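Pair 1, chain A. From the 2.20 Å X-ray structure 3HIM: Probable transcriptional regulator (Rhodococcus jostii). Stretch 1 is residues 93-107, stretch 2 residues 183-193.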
# COMPACT_ATOMS: atom_id res chain seq x y z
N LEU A 93 0.73 -13.45 17.62
CA LEU A 93 0.28 -12.96 16.33
C LEU A 93 -0.82 -11.91 16.46
O LEU A 93 -0.77 -10.90 15.79
CB LEU A 93 -0.17 -14.13 15.43
CG LEU A 93 -0.35 -13.74 13.96
CD1 LEU A 93 1.00 -13.35 13.32
CD2 LEU A 93 -1.06 -14.85 13.18
N MET A 94 -1.80 -12.15 17.33
CA MET A 94 -2.79 -11.13 17.62
C MET A 94 -2.11 -9.82 18.04
O MET A 94 -2.47 -8.73 17.59
CB MET A 94 -3.77 -11.59 18.71
CG MET A 94 -4.70 -12.76 18.31
SD MET A 94 -5.67 -13.48 19.68
CE MET A 94 -6.11 -12.01 20.61
N SER A 95 -1.10 -9.94 18.90
CA SER A 95 -0.52 -8.77 19.55
C SER A 95 0.31 -7.93 18.59
O SER A 95 0.19 -6.68 18.54
CB SER A 95 0.35 -9.21 20.74
OG SER A 95 0.85 -8.09 21.44
N THR A 96 1.15 -8.62 17.83
CA THR A 96 2.02 -7.94 16.88
C THR A 96 1.23 -7.38 15.71
O THR A 96 1.54 -6.27 15.27
CB THR A 96 3.10 -8.85 16.36
OG1 THR A 96 2.50 -10.05 15.84
CG2 THR A 96 4.11 -9.19 17.47
N VAL A 97 0.24 -8.14 15.19
CA VAL A 97 -0.64 -7.63 14.12
C VAL A 97 -1.41 -6.37 14.59
O VAL A 97 -1.41 -5.35 13.90
CB VAL A 97 -1.62 -8.71 13.53
CG1 VAL A 97 -2.62 -8.06 12.56
CG2 VAL A 97 -0.84 -9.80 12.80
N THR A 98 -2.03 -6.45 15.78
CA THR A 98 -2.65 -5.27 16.39
C THR A 98 -1.71 -4.04 16.42
O THR A 98 -2.08 -2.96 15.92
CB THR A 98 -3.14 -5.55 17.83
OG1 THR A 98 -4.07 -6.63 17.79
CG2 THR A 98 -3.83 -4.30 18.45
N ALA A 99 -0.53 -4.19 17.02
CA ALA A 99 0.46 -3.10 17.08
C ALA A 99 0.89 -2.65 15.69
O ALA A 99 1.04 -1.46 15.43
CB ALA A 99 1.69 -3.53 17.88
N TYR A 100 1.10 -3.59 14.80
CA TYR A 100 1.53 -3.26 13.45
C TYR A 100 0.49 -2.43 12.71
O TYR A 100 0.81 -1.36 12.17
CB TYR A 100 1.83 -4.53 12.68
CG TYR A 100 2.50 -4.33 11.34
CD1 TYR A 100 3.79 -3.78 11.24
CD2 TYR A 100 1.88 -4.76 10.18
CE1 TYR A 100 4.44 -3.65 9.97
CE2 TYR A 100 2.48 -4.63 8.94
CZ TYR A 100 3.76 -4.08 8.83
OH TYR A 100 4.31 -3.99 7.59
N VAL A 101 -0.75 -2.90 12.68
CA VAL A 101 -1.84 -2.18 11.98
C VAL A 101 -2.11 -0.80 12.62
O VAL A 101 -2.17 0.23 11.92
CB VAL A 101 -3.11 -3.05 11.92
CG1 VAL A 101 -4.32 -2.23 11.47
CG2 VAL A 101 -2.88 -4.26 10.98
N THR A 102 -2.25 -0.77 13.95
CA THR A 102 -2.42 0.48 14.71
C THR A 102 -1.32 1.49 14.38
O THR A 102 -1.62 2.64 14.13
CB THR A 102 -2.43 0.20 16.24
OG1 THR A 102 -3.45 -0.74 16.53
CG2 THR A 102 -2.67 1.48 17.06
N TRP A 103 -0.07 1.04 14.38
CA TRP A 103 1.04 1.94 14.06
C TRP A 103 0.86 2.56 12.69
O TRP A 103 1.04 3.77 12.50
CB TRP A 103 2.38 1.22 14.13
CG TRP A 103 3.53 2.17 14.05
CD1 TRP A 103 4.25 2.69 15.10
CD2 TRP A 103 4.10 2.75 12.85
NE1 TRP A 103 5.23 3.55 14.63
CE2 TRP A 103 5.16 3.60 13.26
CE3 TRP A 103 3.81 2.63 11.48
CZ2 TRP A 103 5.94 4.32 12.34
CZ3 TRP A 103 4.59 3.34 10.56
CH2 TRP A 103 5.64 4.19 11.00
N HIS A 104 0.49 1.72 11.73
CA HIS A 104 0.34 2.17 10.37
C HIS A 104 -0.85 3.13 10.13
O HIS A 104 -0.78 3.99 9.25
CB HIS A 104 0.30 0.98 9.43
CG HIS A 104 1.66 0.55 8.97
ND1 HIS A 104 2.38 1.25 8.03
CD2 HIS A 104 2.43 -0.50 9.34
CE1 HIS A 104 3.54 0.66 7.83
NE2 HIS A 104 3.59 -0.42 8.60
N ALA A 105 -1.92 2.99 10.91
CA ALA A 105 -3.02 3.96 10.91
C ALA A 105 -2.61 5.29 11.57
O ALA A 105 -2.74 6.34 10.96
CB ALA A 105 -4.23 3.38 11.58
N ASP A 106 -2.14 5.23 12.82
CA ASP A 106 -1.67 6.44 13.54
C ASP A 106 -0.51 7.19 12.87
O ASP A 106 -0.49 8.42 12.87
CB ASP A 106 -1.23 6.11 14.96
CG ASP A 106 -2.37 5.68 15.87
OD1 ASP A 106 -3.57 5.90 15.55
OD2 ASP A 106 -2.04 5.14 16.95
N ASN A 107 0.45 6.48 12.30
CA ASN A 107 1.62 7.16 11.73
C ASN A 107 1.66 7.19 10.22
O ASN A 107 2.76 7.24 9.63
CB ASN A 107 2.91 6.55 12.28
CG ASN A 107 2.94 6.61 13.78
OD1 ASN A 107 3.23 7.66 14.35
ND2 ASN A 107 2.61 5.51 14.43
N ASP A 183 -11.36 4.07 12.92
CA ASP A 183 -10.85 3.74 14.24
C ASP A 183 -9.79 2.62 14.09
O ASP A 183 -10.14 1.51 13.71
CB ASP A 183 -12.02 3.28 15.13
CG ASP A 183 -11.59 2.89 16.54
OD1 ASP A 183 -10.39 2.65 16.77
OD2 ASP A 183 -12.47 2.81 17.42
N PRO A 184 -8.50 2.93 14.37
CA PRO A 184 -7.42 1.92 14.27
C PRO A 184 -7.75 0.58 14.96
O PRO A 184 -7.38 -0.48 14.48
CB PRO A 184 -6.22 2.57 14.98
CG PRO A 184 -6.52 4.04 15.04
CD PRO A 184 -8.01 4.24 14.86
N ARG A 185 -8.45 0.65 16.09
CA ARG A 185 -8.72 -0.55 16.88
C ARG A 185 -9.61 -1.51 16.12
O ARG A 185 -9.39 -2.71 16.17
CB ARG A 185 -9.33 -0.17 18.23
CG ARG A 185 -8.38 0.67 19.10
CD ARG A 185 -9.12 1.36 20.25
NE ARG A 185 -10.42 1.85 19.80
CZ ARG A 185 -11.23 2.62 20.52
NH1 ARG A 185 -10.88 3.02 21.74
NH2 ARG A 185 -12.40 2.99 20.00
N ILE A 186 -10.59 -0.98 15.38
CA ILE A 186 -11.51 -1.80 14.58
C ILE A 186 -10.76 -2.48 13.41
O ILE A 186 -10.86 -3.70 13.19
CB ILE A 186 -12.75 -0.98 14.09
CG1 ILE A 186 -13.57 -0.49 15.29
CG2 ILE A 186 -13.61 -1.80 13.11
CD1 ILE A 186 -14.77 0.43 14.95
N ILE A 187 -9.99 -1.71 12.66
CA ILE A 187 -9.27 -2.34 11.55
C ILE A 187 -8.27 -3.40 12.05
O ILE A 187 -8.20 -4.49 11.48
CB ILE A 187 -8.66 -1.31 10.55
CG1 ILE A 187 -8.04 -2.04 9.34
CG2 ILE A 187 -7.62 -0.42 11.23
CD1 ILE A 187 -9.00 -2.94 8.58
N ALA A 188 -7.56 -3.11 13.13
CA ALA A 188 -6.61 -4.09 13.64
C ALA A 188 -7.34 -5.38 14.02
O ALA A 188 -6.86 -6.48 13.72
CB ALA A 188 -5.82 -3.53 14.81
N ALA A 189 -8.50 -5.25 14.66
CA ALA A 189 -9.24 -6.41 15.12
C ALA A 189 -9.65 -7.27 13.93
O ALA A 189 -9.51 -8.50 13.96
CB ALA A 189 -10.48 -6.01 15.94
N ARG A 190 -10.14 -6.62 12.88
CA ARG A 190 -10.49 -7.32 11.64
C ARG A 190 -9.29 -8.04 11.00
O ARG A 190 -9.41 -9.19 10.53
CB ARG A 190 -11.09 -6.34 10.64
CG ARG A 190 -12.55 -6.54 10.38
CD ARG A 190 -13.43 -6.16 11.53
NE ARG A 190 -13.46 -7.16 12.61
CZ ARG A 190 -13.85 -6.85 13.84
NH1 ARG A 190 -14.24 -5.61 14.10
NH2 ARG A 190 -13.84 -7.76 14.80
N TYR A 191 -8.14 -7.38 11.03
CA TYR A 191 -6.95 -7.92 10.39
C TYR A 191 -6.34 -9.01 11.24
O TYR A 191 -5.75 -9.95 10.72
CB TYR A 191 -5.94 -6.81 10.11
CG TYR A 191 -6.19 -6.11 8.79
CD1 TYR A 191 -7.38 -6.29 8.07
CD2 TYR A 191 -5.24 -5.23 8.28
CE1 TYR A 191 -7.58 -5.64 6.85
CE2 TYR A 191 -5.43 -4.57 7.09
CZ TYR A 191 -6.59 -4.76 6.37
OH TYR A 191 -6.72 -4.08 5.16
N VAL A 192 -6.51 -8.89 12.55
CA VAL A 192 -6.12 -10.00 13.44
C VAL A 192 -6.87 -11.29 13.09
O VAL A 192 -6.26 -12.35 12.96
CB VAL A 192 -6.31 -9.64 14.92
CG1 VAL A 192 -6.26 -10.90 15.77
CG2 VAL A 192 -5.25 -8.64 15.36
N GLU A 193 -8.20 -11.20 12.93
CA GLU A 193 -9.01 -12.37 12.56
C GLU A 193 -8.53 -13.01 11.27
O GLU A 193 -8.47 -14.25 11.14
CB GLU A 193 -10.48 -11.98 12.42
CG GLU A 193 -11.12 -11.64 13.76
CD GLU A 193 -12.33 -10.73 13.60
OE1 GLU A 193 -12.70 -10.40 12.44
OE2 GLU A 193 -12.88 -10.33 14.64

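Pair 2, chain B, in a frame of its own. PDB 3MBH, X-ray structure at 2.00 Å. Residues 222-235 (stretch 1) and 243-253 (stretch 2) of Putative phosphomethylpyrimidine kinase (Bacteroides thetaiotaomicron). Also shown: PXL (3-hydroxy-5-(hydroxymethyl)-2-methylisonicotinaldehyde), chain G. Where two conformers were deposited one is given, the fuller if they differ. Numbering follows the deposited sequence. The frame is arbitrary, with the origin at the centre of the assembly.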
# COMPACT_ATOMS: atom_id res chain seq x y z
N GLY B 222 9.26 -26.54 8.28
CA GLY B 222 9.11 -25.28 8.96
C GLY B 222 7.78 -24.60 8.77
O GLY B 222 7.59 -23.50 9.23
N THR B 223 6.84 -25.25 8.08
CA THR B 223 5.53 -24.63 7.91
C THR B 223 4.76 -24.50 9.23
O THR B 223 3.93 -23.61 9.37
CB THR B 223 4.70 -25.41 6.91
OG1 THR B 223 5.32 -25.32 5.61
CG2 THR B 223 3.28 -24.86 6.85
N GLY B 224 5.05 -25.38 10.19
CA GLY B 224 4.50 -25.23 11.54
C GLY B 224 5.02 -23.97 12.26
O GLY B 224 4.30 -23.34 13.01
N ASP B 225 6.28 -23.61 12.01
CA ASP B 225 6.82 -22.40 12.54
C ASP B 225 6.20 -21.18 11.88
O ASP B 225 5.89 -20.19 12.56
CB ASP B 225 8.35 -22.38 12.42
CG ASP B 225 9.02 -23.55 13.13
OD1 ASP B 225 8.64 -23.91 14.29
OD2 ASP B 225 9.92 -24.14 12.48
N THR B 226 5.95 -21.24 10.58
CA THR B 226 5.27 -20.12 9.90
C THR B 226 3.84 -20.01 10.40
O THR B 226 3.38 -18.92 10.76
CB THR B 226 5.25 -20.32 8.38
OG1 THR B 226 6.57 -20.26 7.89
CG2 THR B 226 4.40 -19.25 7.69
N PHE B 227 3.16 -21.14 10.47
CA PHE B 227 1.80 -21.18 10.99
C PHE B 227 1.65 -20.57 12.40
O PHE B 227 0.80 -19.73 12.65
CB PHE B 227 1.27 -22.63 11.00
CG PHE B 227 -0.13 -22.75 11.55
CD1 PHE B 227 -1.22 -22.58 10.73
CD2 PHE B 227 -0.35 -23.01 12.90
CE1 PHE B 227 -2.52 -22.65 11.25
CE2 PHE B 227 -1.66 -23.09 13.43
CZ PHE B 227 -2.73 -22.92 12.60
N THR B 228 2.50 -21.03 13.31
CA THR B 228 2.42 -20.63 14.71
C THR B 228 2.85 -19.19 14.89
O THR B 228 2.22 -18.47 15.70
CB THR B 228 3.15 -21.65 15.67
OG1 THR B 228 2.61 -22.96 15.40
CG2 THR B 228 2.98 -21.25 17.18
N SER B 229 3.82 -18.73 14.09
CA SER B 229 4.26 -17.32 14.12
C SER B 229 3.08 -16.39 13.69
O SER B 229 2.80 -15.37 14.37
CB SER B 229 5.45 -17.09 13.17
OG SER B 229 6.64 -17.66 13.67
N VAL B 230 2.35 -16.77 12.64
CA VAL B 230 1.21 -15.95 12.22
C VAL B 230 0.08 -16.01 13.24
O VAL B 230 -0.51 -14.98 13.58
CB VAL B 230 0.73 -16.26 10.80
CG1 VAL B 230 -0.50 -15.36 10.50
CG2 VAL B 230 1.89 -16.02 9.77
N ILE B 231 -0.17 -17.19 13.80
CA ILE B 231 -1.17 -17.32 14.86
C ILE B 231 -0.84 -16.39 16.06
O ILE B 231 -1.71 -15.65 16.54
CB ILE B 231 -1.39 -18.77 15.34
CG1 ILE B 231 -2.00 -19.60 14.20
CG2 ILE B 231 -2.30 -18.82 16.63
CD1 ILE B 231 -3.50 -19.41 13.89
N THR B 232 0.40 -16.39 16.50
CA THR B 232 0.82 -15.58 17.63
C THR B 232 0.67 -14.12 17.35
O THR B 232 0.09 -13.39 18.17
CB THR B 232 2.29 -15.87 17.93
OG1 THR B 232 2.39 -17.25 18.25
CG2 THR B 232 2.81 -15.05 19.11
N GLY B 233 1.19 -13.67 16.20
CA GLY B 233 1.06 -12.29 15.84
C GLY B 233 -0.41 -11.86 15.71
O GLY B 233 -0.78 -10.77 16.14
N SER B 234 -1.23 -12.69 15.08
CA SER B 234 -2.64 -12.34 14.85
C SER B 234 -3.39 -12.23 16.18
O SER B 234 -4.17 -11.27 16.38
CB SER B 234 -3.26 -13.37 13.87
OG SER B 234 -4.66 -13.44 13.91
N LEU B 235 -3.19 -13.19 17.08
CA LEU B 235 -3.83 -13.15 18.42
C LEU B 235 -3.33 -11.90 19.18
O LEU B 235 -4.12 -11.19 19.77
CB LEU B 235 -3.59 -14.43 19.21
CG LEU B 235 -4.24 -15.74 18.65
CD1 LEU B 235 -3.81 -16.95 19.44
CD2 LEU B 235 -5.82 -15.61 18.61
N MSE B 243 -10.17 -15.95 12.84
CA MSE B 243 -9.46 -15.02 11.97
C MSE B 243 -7.95 -15.37 11.92
O MSE B 243 -7.37 -15.33 10.83
CB MSE B 243 -9.68 -13.57 12.39
CG MSE B 243 -8.76 -12.59 11.68
SE MSE B 243 -9.39 -12.35 9.85
CE MSE B 243 -10.98 -11.25 10.25
N ALA B 244 -7.36 -15.73 13.07
CA ALA B 244 -5.95 -16.16 13.13
C ALA B 244 -5.72 -17.36 12.25
O ALA B 244 -4.77 -17.40 11.48
CB ALA B 244 -5.54 -16.48 14.58
N LEU B 245 -6.59 -18.35 12.37
CA LEU B 245 -6.54 -19.52 11.49
C LEU B 245 -6.56 -19.20 9.98
O LEU B 245 -5.84 -19.83 9.18
CB LEU B 245 -7.73 -20.46 11.81
CG LEU B 245 -7.81 -21.09 13.21
CD1 LEU B 245 -9.11 -21.98 13.35
CD2 LEU B 245 -6.58 -21.85 13.54
N ASP B 246 -7.43 -18.27 9.57
CA ASP B 246 -7.51 -17.83 8.17
C ASP B 246 -6.27 -17.10 7.72
O ASP B 246 -5.73 -17.42 6.65
CB ASP B 246 -8.76 -16.96 7.96
CG ASP B 246 -10.03 -17.83 7.86
OD1 ASP B 246 -10.01 -18.77 7.03
OD2 ASP B 246 -11.00 -17.61 8.60
N ARG B 247 -5.78 -16.18 8.54
CA ARG B 247 -4.57 -15.45 8.21
C ARG B 247 -3.40 -16.41 8.05
O ARG B 247 -2.65 -16.30 7.08
CB ARG B 247 -4.26 -14.41 9.27
CG ARG B 247 -5.26 -13.31 9.31
CD ARG B 247 -4.83 -12.14 10.24
NE ARG B 247 -3.68 -11.42 9.74
CZ ARG B 247 -3.04 -10.49 10.42
NH1 ARG B 247 -3.43 -10.15 11.64
NH2 ARG B 247 -2.00 -9.87 9.85
N ALA B 248 -3.23 -17.35 8.99
CA ALA B 248 -2.10 -18.31 8.97
C ALA B 248 -2.16 -19.25 7.76
O ALA B 248 -1.19 -19.37 7.03
CB ALA B 248 -1.99 -19.11 10.26
N THR B 249 -3.33 -19.81 7.48
CA THR B 249 -3.46 -20.74 6.38
C THR B 249 -3.31 -20.05 5.00
O THR B 249 -2.69 -20.60 4.09
CB THR B 249 -4.75 -21.58 6.49
OG1 THR B 249 -5.91 -20.73 6.65
CG2 THR B 249 -4.64 -22.58 7.71
N GLN B 250 -3.86 -18.84 4.85
CA GLN B 250 -3.76 -18.13 3.59
C GLN B 250 -2.34 -17.68 3.30
O GLN B 250 -1.90 -17.76 2.17
CB GLN B 250 -4.79 -17.00 3.54
CG GLN B 250 -6.20 -17.69 3.46
CD GLN B 250 -7.35 -16.72 3.38
OE1 GLN B 250 -7.23 -15.68 2.73
NE2 GLN B 250 -8.47 -17.05 4.07
N PHE B 251 -1.61 -17.28 4.33
CA PHE B 251 -0.22 -16.87 4.18
C PHE B 251 0.60 -18.04 3.72
O PHE B 251 1.34 -17.91 2.77
CB PHE B 251 0.34 -16.32 5.49
CG PHE B 251 1.72 -15.79 5.40
CD1 PHE B 251 1.98 -14.62 4.68
CD2 PHE B 251 2.79 -16.44 6.02
CE1 PHE B 251 3.29 -14.12 4.60
CE2 PHE B 251 4.06 -15.93 5.98
CZ PHE B 251 4.32 -14.77 5.25
N ILE B 252 0.43 -19.18 4.35
CA ILE B 252 1.15 -20.40 3.97
C ILE B 252 0.81 -20.84 2.55
O ILE B 252 1.69 -21.26 1.82
CB ILE B 252 0.88 -21.57 4.96
CG1 ILE B 252 1.50 -21.25 6.32
CG2 ILE B 252 1.45 -22.90 4.40
CD1 ILE B 252 0.94 -22.13 7.44
N LEU B 253 -0.46 -20.76 2.17
CA LEU B 253 -0.87 -21.13 0.81
C LEU B 253 -0.15 -20.30 -0.23
O LEU B 253 0.35 -20.83 -1.20
CB LEU B 253 -2.38 -21.02 0.61
CG LEU B 253 -2.97 -21.41 -0.75
CD1 LEU B 253 -2.52 -22.83 -1.19
CD2 LEU B 253 -4.54 -21.32 -0.71
OP4 PXL G . 9.79 -26.43 13.80
C5A PXL G . 10.38 -27.28 12.83
C5 PXL G . 11.89 -27.35 13.08
C6 PXL G . 12.62 -26.46 13.83
N1 PXL G . 13.93 -26.60 14.03
C2 PXL G . 14.71 -27.56 13.51
C3 PXL G . 14.06 -28.56 12.66
C4 PXL G . 12.59 -28.45 12.48
C4A PXL G . 11.80 -29.33 11.63
O4A PXL G . 12.47 -30.00 10.90
O3 PXL G . 14.69 -29.61 12.11
C2A PXL G . 16.20 -27.48 13.82

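Both pairs are two helices that run in roughly opposite directions and cross at an angle. In pair 1 the axes approach to 8.6 Å, with 140° between their N-to-C directions. In pair 2 the values are 8.4 Å and 142°. Over 14 central residues the backbones superpose with an RMSD of 0.3 Å. No hydrogen bond crosses between the stretches in either pair, so the contact is van der Waals packing. The buried surface is 493 Å² in pair 1 and 636 Å² in pair 2.

The centre is nearly identical. A:Val101 matches B:Val230, and A:Ala188 matches B:Ala248. Both valines point toward the partner helix and have chi1 in the t well. A:Val101 CG1 lies 3.7 Å from A:Ala188 CA, and B:Val230 CG1 lies 3.7 Å from B:Ala248 CA. The small alanine lets the valine methyl come down onto the backbone, which fits the short distance between the axes.

A:Thr98 matches B:Phe227, and here the solutions differ in size and reach. A:Thr98 is exposed. Its hydroxyl OG1 donates to A:Met94 O at 2.6 Å, which ties it to its own helix. The same OG1 sits 3.4 Å from A:Val192 CG2. B:Phe227 is buried and reaches across instead. Its side chain sits among B:Leu245, B:Ala248, B:Thr249 and B:Ile252 as a knob in a hole. B:Phe227 CD1 is 3.6 Å from B:Ala248 CB, while B:Ile252 CD1 lies at the ring edge.

A:Thr102 matches B:Ile231. A:Thr102 OG1 donates to A:Thr98 O at 2.7 Å and is 4.0 Å from A:Ala188 CB. The longer isoleucine brings B:Ile231 CD1 to 3.6 Å from B:Ala244 CB and 3.9 Å from B:Ala248 CB.

A:Pro184 matches B:Ala244; both point toward the other helix. A:Pro184 begins its helix, just after A:Asp183, whose OD1 caps A:Arg185 N at 2.9 Å. The helix of B:Ala244 has already begun earlier in the chain. Facing these residues, A:Ala105 matches B:Ser234. A:Ala105 CB meets A:Pro184 CB at 4.0 Å. B:Ser234 OG comes within 3.1 Å of B:Ala244 CA, but its hydrogen bond is made elsewhere in the structure.

At the other end, A:Val97 matches B:Thr226. Each offers a methyl: A:Val97 CG1 is 3.9 Å from A:Val192 CG2, and B:Thr226 CG2 is 3.8 Å from B:Ile252 CG1. A:Val192 and B:Ile252 match and are both beta-branched. Each buries more area than any other residue of its pair.

A:Tyr191 matches B:Phe251, but their chi1 wells differ, m against t. Their side-chain centres fall 3.4 Å apart. Even so, both rings reach the central valine: A:Tyr191 CD2 is 3.7 Å from A:Val101 CG2, and B:Phe251 CD2 is 3.9 Å from B:Val230 CG2. A:Ile187 matches B:Arg247. A:Ile187 CG2 packs on A:Val101 CG1 at 3.8 Å, whereas B:Arg247 lays its CB 4.1 Å from B:Val230 CG1.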